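Local coordinates for diaminopimelate decarboxylase (Psychromonas ingrahamii, PDB 4XG1), which probably catalyses the pyridoxal 5'-phosphate-dependent decarboxylation of meso-diaminopimelate to L-lysine, the closing step of the diaminopimelate route, at residues 100-105 / 118-123; 147-152 / 172-177; 286-291 / 303-308. All coordinates share one frame; numbering follows the deposited sequence.

Contact 1 of 3, residues 100-105 / 118-123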
# COMPACT_ATOMS: atom_id res chain seq x y z
N ILE B 100 -21.20 10.26 -13.25
CA ILE B 100 -20.11 9.36 -12.93
C ILE B 100 -19.65 8.68 -14.20
O ILE B 100 -20.46 8.02 -14.88
CB ILE B 100 -20.56 8.25 -11.97
CG1 ILE B 100 -20.66 8.82 -10.57
CG2 ILE B 100 -19.56 7.09 -11.96
CD1 ILE B 100 -21.11 7.81 -9.54
N VAL B 101 -18.36 8.76 -14.48
CA VAL B 101 -17.77 7.86 -15.47
C VAL B 101 -16.89 6.83 -14.76
O VAL B 101 -16.30 7.12 -13.74
CB VAL B 101 -17.02 8.62 -16.58
CG1 VAL B 101 -17.90 9.78 -17.06
CG2 VAL B 101 -15.70 9.18 -16.10
N PHE B 102 -16.89 5.63 -15.29
CA PHE B 102 -16.21 4.48 -14.72
C PHE B 102 -15.04 4.01 -15.61
O PHE B 102 -15.25 3.39 -16.60
CB PHE B 102 -17.26 3.41 -14.56
CG PHE B 102 -16.87 2.19 -13.81
CD1 PHE B 102 -15.67 2.03 -13.17
CD2 PHE B 102 -17.76 1.19 -13.72
CE1 PHE B 102 -15.38 0.90 -12.49
CE2 PHE B 102 -17.47 0.04 -13.07
CZ PHE B 102 -16.26 -0.10 -12.44
N SER B 103 -13.82 4.30 -15.18
CA SER B 103 -12.56 3.82 -15.80
C SER B 103 -12.10 2.49 -15.20
O SER B 103 -12.65 2.03 -14.21
CB SER B 103 -11.46 4.87 -15.62
OG SER B 103 -11.94 6.21 -15.74
N GLY B 104 -11.14 1.83 -15.83
CA GLY B 104 -10.56 0.61 -15.26
C GLY B 104 -10.43 -0.56 -16.21
O GLY B 104 -11.36 -0.88 -16.92
N VAL B 105 -9.26 -1.19 -16.25
CA VAL B 105 -9.02 -2.30 -17.17
C VAL B 105 -9.62 -3.60 -16.72
O VAL B 105 -9.59 -4.55 -17.48
CB VAL B 105 -7.52 -2.62 -17.39
CG1 VAL B 105 -6.82 -1.54 -18.16
CG2 VAL B 105 -6.79 -2.86 -16.07
N ALA B 118 -27.14 1.78 -11.29
CA ALA B 118 -27.09 3.14 -10.76
C ALA B 118 -27.17 4.17 -11.85
O ALA B 118 -27.22 5.37 -11.58
CB ALA B 118 -25.81 3.33 -9.98
N ASN B 119 -27.15 3.71 -13.11
CA ASN B 119 -27.42 4.57 -14.26
C ASN B 119 -26.36 5.65 -14.44
O ASN B 119 -26.65 6.86 -14.57
CB ASN B 119 -28.82 5.17 -14.10
CG ASN B 119 -29.26 5.97 -15.29
OD1 ASN B 119 -29.15 5.51 -16.42
ND2 ASN B 119 -29.74 7.20 -15.05
N ILE B 120 -25.10 5.20 -14.50
CA ILE B 120 -23.97 6.14 -14.66
C ILE B 120 -23.90 6.68 -16.06
O ILE B 120 -24.41 6.06 -16.97
CB ILE B 120 -22.61 5.51 -14.31
CG1 ILE B 120 -22.32 4.28 -15.16
CG2 ILE B 120 -22.58 5.12 -12.84
CD1 ILE B 120 -20.84 3.99 -15.26
N MET B 121 -23.23 7.82 -16.21
CA MET B 121 -23.00 8.47 -17.48
C MET B 121 -22.29 7.60 -18.54
O MET B 121 -22.71 7.59 -19.68
CB MET B 121 -22.19 9.73 -17.30
CG MET B 121 -22.06 10.59 -18.54
SD MET B 121 -21.21 12.15 -18.21
CE MET B 121 -22.48 13.05 -17.35
N CYS B 122 -21.20 6.91 -18.19
CA CYS B 122 -20.35 6.31 -19.23
C CYS B 122 -19.34 5.31 -18.65
O CYS B 122 -18.81 5.51 -17.58
CB CYS B 122 -19.60 7.44 -19.99
SG CYS B 122 -19.00 7.00 -21.61
N PHE B 123 -19.08 4.26 -19.40
CA PHE B 123 -18.02 3.31 -19.13
C PHE B 123 -16.85 3.62 -20.06
O PHE B 123 -17.01 3.57 -21.26
CB PHE B 123 -18.47 1.89 -19.41
CG PHE B 123 -19.52 1.39 -18.46
CD1 PHE B 123 -20.86 1.72 -18.64
CD2 PHE B 123 -19.17 0.57 -17.38
CE1 PHE B 123 -21.83 1.26 -17.77
CE2 PHE B 123 -20.13 0.10 -16.51
CZ PHE B 123 -21.47 0.45 -16.70
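I120 meets both I100 and F102 before the returning chain has settled into its strand. N119 has just ended helix 109-117 in a Schellman motif with positive phi, and I120 is the first residue behind it to turn its side chain on the 100-105 segment. Its CG1 lies between the backbone N and the carbonyl carbon (chi1 58°), which leaves CG2 anti to the carbonyl carbon, against I100, and leads the CG1-CD1 arm toward the aromatic rings. I120 CG2 rests against I100 CG2 at 3.7 Å, the two side chains crossing at about a right angle. I120 CD1 instead touches CB of F102 at 3.7 Å, lies near the plane of that ring at its edge, and stands 3.8 Å above the centre of the F123 ring. One methyl is thus shared by two aromatic residues. M121 lays its CB beside I100 O, at 3.4 Å, and then leads away. C122 supplies the parallel backbone link: its O accepts a hydrogen bond from F102 N at 3.0 Å. The same oxygen receives a CA-H...O contact from V101 CA at 3.3 Å. At F123, CE2 comes within 3.8 Å of F102 CD2, the two ring planes inclined by 42° in an oblique pairing. Here a beta-alpha-beta crossover of the TIM barrel closes through helix 109-117. F123 packs on I112, A115 and L116 of that helix, while on the other face V101 touches D236 and C122 touches H234, both of strand 234-236. Strand 78-81 flanks 100-102, its D80 bonding S103, which touches the bound pyridoxal-lysine adduct; strand 145-152 flanks 122-125.

Contact 2 of 3, residues 147-152 / 172-177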
# COMPACT_ATOMS: atom_id res chain seq x y z
N ILE B 147 -20.95 4.09 -23.47
CA ILE B 147 -19.52 3.74 -23.50
C ILE B 147 -18.66 4.69 -24.30
O ILE B 147 -19.11 5.23 -25.31
CB ILE B 147 -19.30 2.33 -24.03
CG1 ILE B 147 -19.59 2.25 -25.53
CG2 ILE B 147 -20.12 1.30 -23.28
CD1 ILE B 147 -18.32 2.19 -26.36
N SER B 148 -17.46 4.95 -23.80
CA SER B 148 -16.37 5.48 -24.59
C SER B 148 -15.32 4.40 -24.69
O SER B 148 -15.35 3.40 -23.97
CB SER B 148 -15.72 6.69 -23.99
OG SER B 148 -16.67 7.61 -23.50
N ILE B 149 -14.37 4.62 -25.58
CA ILE B 149 -13.21 3.78 -25.64
C ILE B 149 -12.08 4.63 -25.17
O ILE B 149 -11.95 5.78 -25.57
CB ILE B 149 -12.91 3.30 -27.05
CG1 ILE B 149 -14.16 2.70 -27.72
CG2 ILE B 149 -11.77 2.27 -27.04
CD1 ILE B 149 -14.53 1.33 -27.20
N ARG B 150 -11.27 4.06 -24.29
CA ARG B 150 -10.01 4.70 -23.91
C ARG B 150 -8.98 4.45 -25.03
O ARG B 150 -8.60 3.30 -25.32
CB ARG B 150 -9.48 4.15 -22.59
CG ARG B 150 -8.28 4.93 -22.07
CD ARG B 150 -7.73 4.32 -20.79
NE ARG B 150 -6.55 5.02 -20.35
CZ ARG B 150 -5.94 4.82 -19.20
NH1 ARG B 150 -6.42 3.96 -18.33
NH2 ARG B 150 -4.85 5.50 -18.93
N ILE B 151 -8.54 5.55 -25.62
CA ILE B 151 -7.70 5.53 -26.76
C ILE B 151 -6.34 6.04 -26.40
O ILE B 151 -6.18 6.95 -25.59
CB ILE B 151 -8.26 6.47 -27.86
CG1 ILE B 151 -9.59 5.97 -28.35
CG2 ILE B 151 -7.28 6.62 -29.02
CD1 ILE B 151 -9.55 4.55 -28.85
N ASN B 152 -5.34 5.37 -26.96
CA ASN B 152 -3.98 5.77 -26.83
C ASN B 152 -3.55 6.45 -28.11
O ASN B 152 -3.17 5.79 -29.09
CB ASN B 152 -3.09 4.55 -26.54
CG ASN B 152 -3.57 3.75 -25.33
OD1 ASN B 152 -4.29 4.26 -24.51
ND2 ASN B 152 -3.14 2.50 -25.24
N PHE B 172 -3.02 -0.15 -20.36
CA PHE B 172 -4.18 0.70 -20.62
C PHE B 172 -4.50 0.97 -22.09
O PHE B 172 -3.63 1.17 -22.92
CB PHE B 172 -4.02 2.05 -19.90
CG PHE B 172 -3.76 1.91 -18.45
CD1 PHE B 172 -4.70 1.32 -17.62
CD2 PHE B 172 -2.54 2.29 -17.91
CE1 PHE B 172 -4.45 1.14 -16.27
CE2 PHE B 172 -2.28 2.10 -16.56
CZ PHE B 172 -3.23 1.50 -15.74
N GLY B 173 -5.79 0.98 -22.39
CA GLY B 173 -6.30 1.60 -23.60
C GLY B 173 -6.21 0.79 -24.84
O GLY B 173 -5.67 -0.30 -24.85
N ILE B 174 -6.78 1.34 -25.89
CA ILE B 174 -6.71 0.77 -27.22
C ILE B 174 -5.86 1.71 -28.05
O ILE B 174 -6.04 2.94 -28.02
CB ILE B 174 -8.08 0.67 -27.86
CG1 ILE B 174 -9.04 -0.14 -26.97
CG2 ILE B 174 -7.98 0.09 -29.27
CD1 ILE B 174 -8.71 -1.59 -26.86
N GLU B 175 -4.92 1.13 -28.76
CA GLU B 175 -4.06 1.93 -29.62
C GLU B 175 -4.89 2.54 -30.76
O GLU B 175 -5.77 1.90 -31.33
CB GLU B 175 -2.83 1.12 -30.07
CG GLU B 175 -3.13 -0.05 -30.96
CD GLU B 175 -1.88 -0.64 -31.58
OE1 GLU B 175 -0.78 -0.41 -31.03
OE2 GLU B 175 -1.99 -1.31 -32.64
N ILE B 176 -4.63 3.80 -31.04
CA ILE B 176 -5.38 4.57 -32.04
C ILE B 176 -5.48 3.89 -33.40
O ILE B 176 -6.47 4.02 -34.09
CB ILE B 176 -4.80 5.99 -32.19
CG1 ILE B 176 -5.79 6.90 -32.93
CG2 ILE B 176 -3.46 5.93 -32.88
CD1 ILE B 176 -5.97 8.27 -32.29
N GLU B 177 -4.45 3.14 -33.77
CA GLU B 177 -4.44 2.40 -35.04
C GLU B 177 -5.62 1.45 -35.15
O GLU B 177 -5.99 1.05 -36.23
CB GLU B 177 -3.12 1.63 -35.21
CG GLU B 177 -1.90 2.51 -35.50
CD GLU B 177 -1.29 3.17 -34.21
OE1 GLU B 177 -0.82 4.35 -34.26
OE2 GLU B 177 -1.27 2.50 -33.13
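I149 puts CG2 against CG1 of I174 at 3.6 Å, the first apolar touch between the strand and the 172-177 segment. R150 then works in two directions. Its O accepts I174 N at 2.7 Å, while its side chain, CG anti to the backbone N (chi1 -172°) and fully extended, carries the guanidinium to F172. There F172 CB lies 3.4 Å above the centre of the guanidinium, whose plane is only 19° from that of the ring. NH1 forms a salt bridge with E126 and NH2 bonds the O of H200, so both terminal nitrogens are tied and the rotation of the group is fixed, near the bound cofactor adduct. An alanine in place of R150 would probably leave E126 without its charge mate and open a gap beside F172. I151 sets CG2 on I176 CD1 at 3.9 Å. N152 binds three times: its N donates to I174 O at 2.7 Å, its O accepts I176 N, and ND2 reaches F172 O at 2.7 Å, nearly straight (167°) and in the amide plane. G173, at positive phi, lies where any CB would run into N152 OD1. The short strand 174-175 thus pairs in parallel with strand 145-152 through the crossover of helix 161-169, as an addition to the eight-stranded barrel. Helix 179-188 packs on I149, I151 and I174, strands 122-125 and 192-198 pair with 145-152, and K294 of the second subunit bonds G173 O.

Contact 3 of 3, residues 286-291 / 303-308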
# COMPACT_ATOMS: atom_id res chain seq x y z
N LEU B 286 0.31 15.71 6.09
CA LEU B 286 0.38 14.66 7.08
C LEU B 286 1.28 15.09 8.21
O LEU B 286 2.46 15.41 8.00
CB LEU B 286 0.95 13.39 6.47
CG LEU B 286 1.22 12.20 7.43
CD1 LEU B 286 -0.05 11.76 8.11
CD2 LEU B 286 1.85 11.04 6.68
N VAL B 287 0.72 15.11 9.42
CA VAL B 287 1.45 15.60 10.59
C VAL B 287 1.95 14.42 11.39
O VAL B 287 1.21 13.44 11.57
CB VAL B 287 0.54 16.42 11.50
CG1 VAL B 287 1.37 17.06 12.60
CG2 VAL B 287 -0.21 17.45 10.70
N THR B 288 3.18 14.51 11.87
CA THR B 288 3.77 13.41 12.59
C THR B 288 4.67 13.95 13.69
O THR B 288 5.16 15.06 13.62
CB THR B 288 4.56 12.51 11.63
OG1 THR B 288 5.15 11.43 12.35
CG2 THR B 288 5.64 13.30 10.94
N LYS B 289 4.91 13.14 14.70
CA LYS B 289 5.67 13.53 15.86
C LYS B 289 7.03 12.83 15.84
O LYS B 289 7.13 11.63 15.52
CB LYS B 289 4.91 13.12 17.10
CG LYS B 289 5.61 13.41 18.44
CD LYS B 289 4.78 12.85 19.60
CE LYS B 289 5.67 12.15 20.61
NZ LYS B 289 5.01 10.95 21.21
N VAL B 290 8.08 13.59 16.15
CA VAL B 290 9.42 13.02 16.25
C VAL B 290 9.49 12.24 17.55
O VAL B 290 9.23 12.79 18.63
CB VAL B 290 10.49 14.15 16.29
CG1 VAL B 290 11.88 13.56 16.45
CG2 VAL B 290 10.43 14.99 15.02
N GLU B 291 9.86 10.98 17.47
CA GLU B 291 10.01 10.18 18.65
C GLU B 291 11.45 10.26 19.11
O GLU B 291 11.72 10.70 20.23
CB GLU B 291 9.63 8.72 18.38
CG GLU B 291 8.22 8.53 17.83
CD GLU B 291 7.15 8.44 18.91
OE1 GLU B 291 7.40 8.82 20.08
OE2 GLU B 291 6.04 8.02 18.56
N ILE B 303 13.39 9.71 13.78
CA ILE B 303 12.42 8.66 13.80
C ILE B 303 11.08 9.25 14.22
O ILE B 303 10.94 9.70 15.34
CB ILE B 303 12.87 7.58 14.79
CG1 ILE B 303 14.21 7.06 14.29
CG2 ILE B 303 11.86 6.46 14.87
CD1 ILE B 303 14.85 6.09 15.23
N VAL B 304 10.11 9.23 13.31
CA VAL B 304 8.80 9.82 13.53
C VAL B 304 7.71 8.74 13.66
O VAL B 304 7.97 7.57 13.45
CB VAL B 304 8.45 10.76 12.35
CG1 VAL B 304 9.37 11.97 12.37
CG2 VAL B 304 8.51 10.03 10.99
N ASP B 305 6.49 9.13 14.00
CA ASP B 305 5.46 8.16 14.26
C ASP B 305 4.58 7.87 13.03
O ASP B 305 3.64 7.07 13.12
CB ASP B 305 4.61 8.55 15.49
CG ASP B 305 3.83 9.81 15.30
OD1 ASP B 305 3.94 10.45 14.24
OD2 ASP B 305 3.03 10.17 16.20
N ALA B 306 4.86 8.52 11.89
CA ALA B 306 4.26 8.14 10.60
C ALA B 306 5.24 7.26 9.82
O ALA B 306 6.45 7.39 10.00
CB ALA B 306 3.90 9.36 9.80
N ALA B 307 4.72 6.42 8.94
CA ALA B 307 5.52 5.50 8.19
C ALA B 307 4.95 5.22 6.80
O ALA B 307 3.97 5.83 6.39
CB ALA B 307 5.66 4.20 8.97
N MET B 308 5.56 4.29 6.08
CA MET B 308 5.17 3.94 4.75
C MET B 308 3.76 3.39 4.67
O MET B 308 3.12 3.48 3.62
CB MET B 308 6.18 2.96 4.11
CG MET B 308 6.12 1.58 4.72
SD MET B 308 7.40 0.47 4.12
CE MET B 308 6.58 -0.03 2.63
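T288 and D305 form the polar centre of this pairing, their side chains lying antiparallel and alongside. T288 OG1, anti to its backbone N (chi1 180°), donates to D305 OD1; the modelled 2.4 Å is doubtful as an exact length. K289 N gives OD1 of D305 a second bond, 2.9 Å and nearly straight at 169°, arriving from above the carboxylate plane. T288 OG1 also accepts a weak bond from A306 N, at 3.0 Å. Toward the hairpin turn, E291 N donates to I303 O at 2.7 Å, and between the two lies the antiparallel non-hydrogen-bonded pair of V290 and V304, with V290 CG2 and V304 CG1 4.2 Å apart. Strands 284-294 and 300-304 make a beta hairpin in the mixed sheet, and beyond V304 the D305 carboxylate, rather than backbone, takes up K289 N as the second strand ends. Further out, T28 bonds OD2 of D305. E291 OE2 stands 4.4 Å from D305 OD2, a closeness of like charges that might favour protonation of one; against it, E291 OE1 forms a salt bridge with R133 of the second subunit and is also in a long salt bridge with K289 NZ, its hydrogen bond weak. Strand 367-371 lies along the first strand, its I370 touching L286 and its L368 touching V290, and I303 packs on V105 of the second subunit.

Overall arrangement
From the N terminus, contact 1 closes first, bringing the chain back beside strand 100-102 after helix 109-117; contact 2 closes next, after helix 161-169, and contact 3 turns directly from strand to strand. All three run in series, with neither nesting nor crossing. Contacts 1 and 2 are neighbours in the barrel sheet, their centres about 15 Å apart: F123 O probably bonds S148 N, and V105 packs on F172. Contact 3 belongs to the mixed sheet, on the opposite side of the chain's centre, about 38 Å from contact 1 between centres. Contacts 1 and 2 thus build the barrel and contact 3 the second domain's sheet, while contacts 2 and 3 both touch the second subunit.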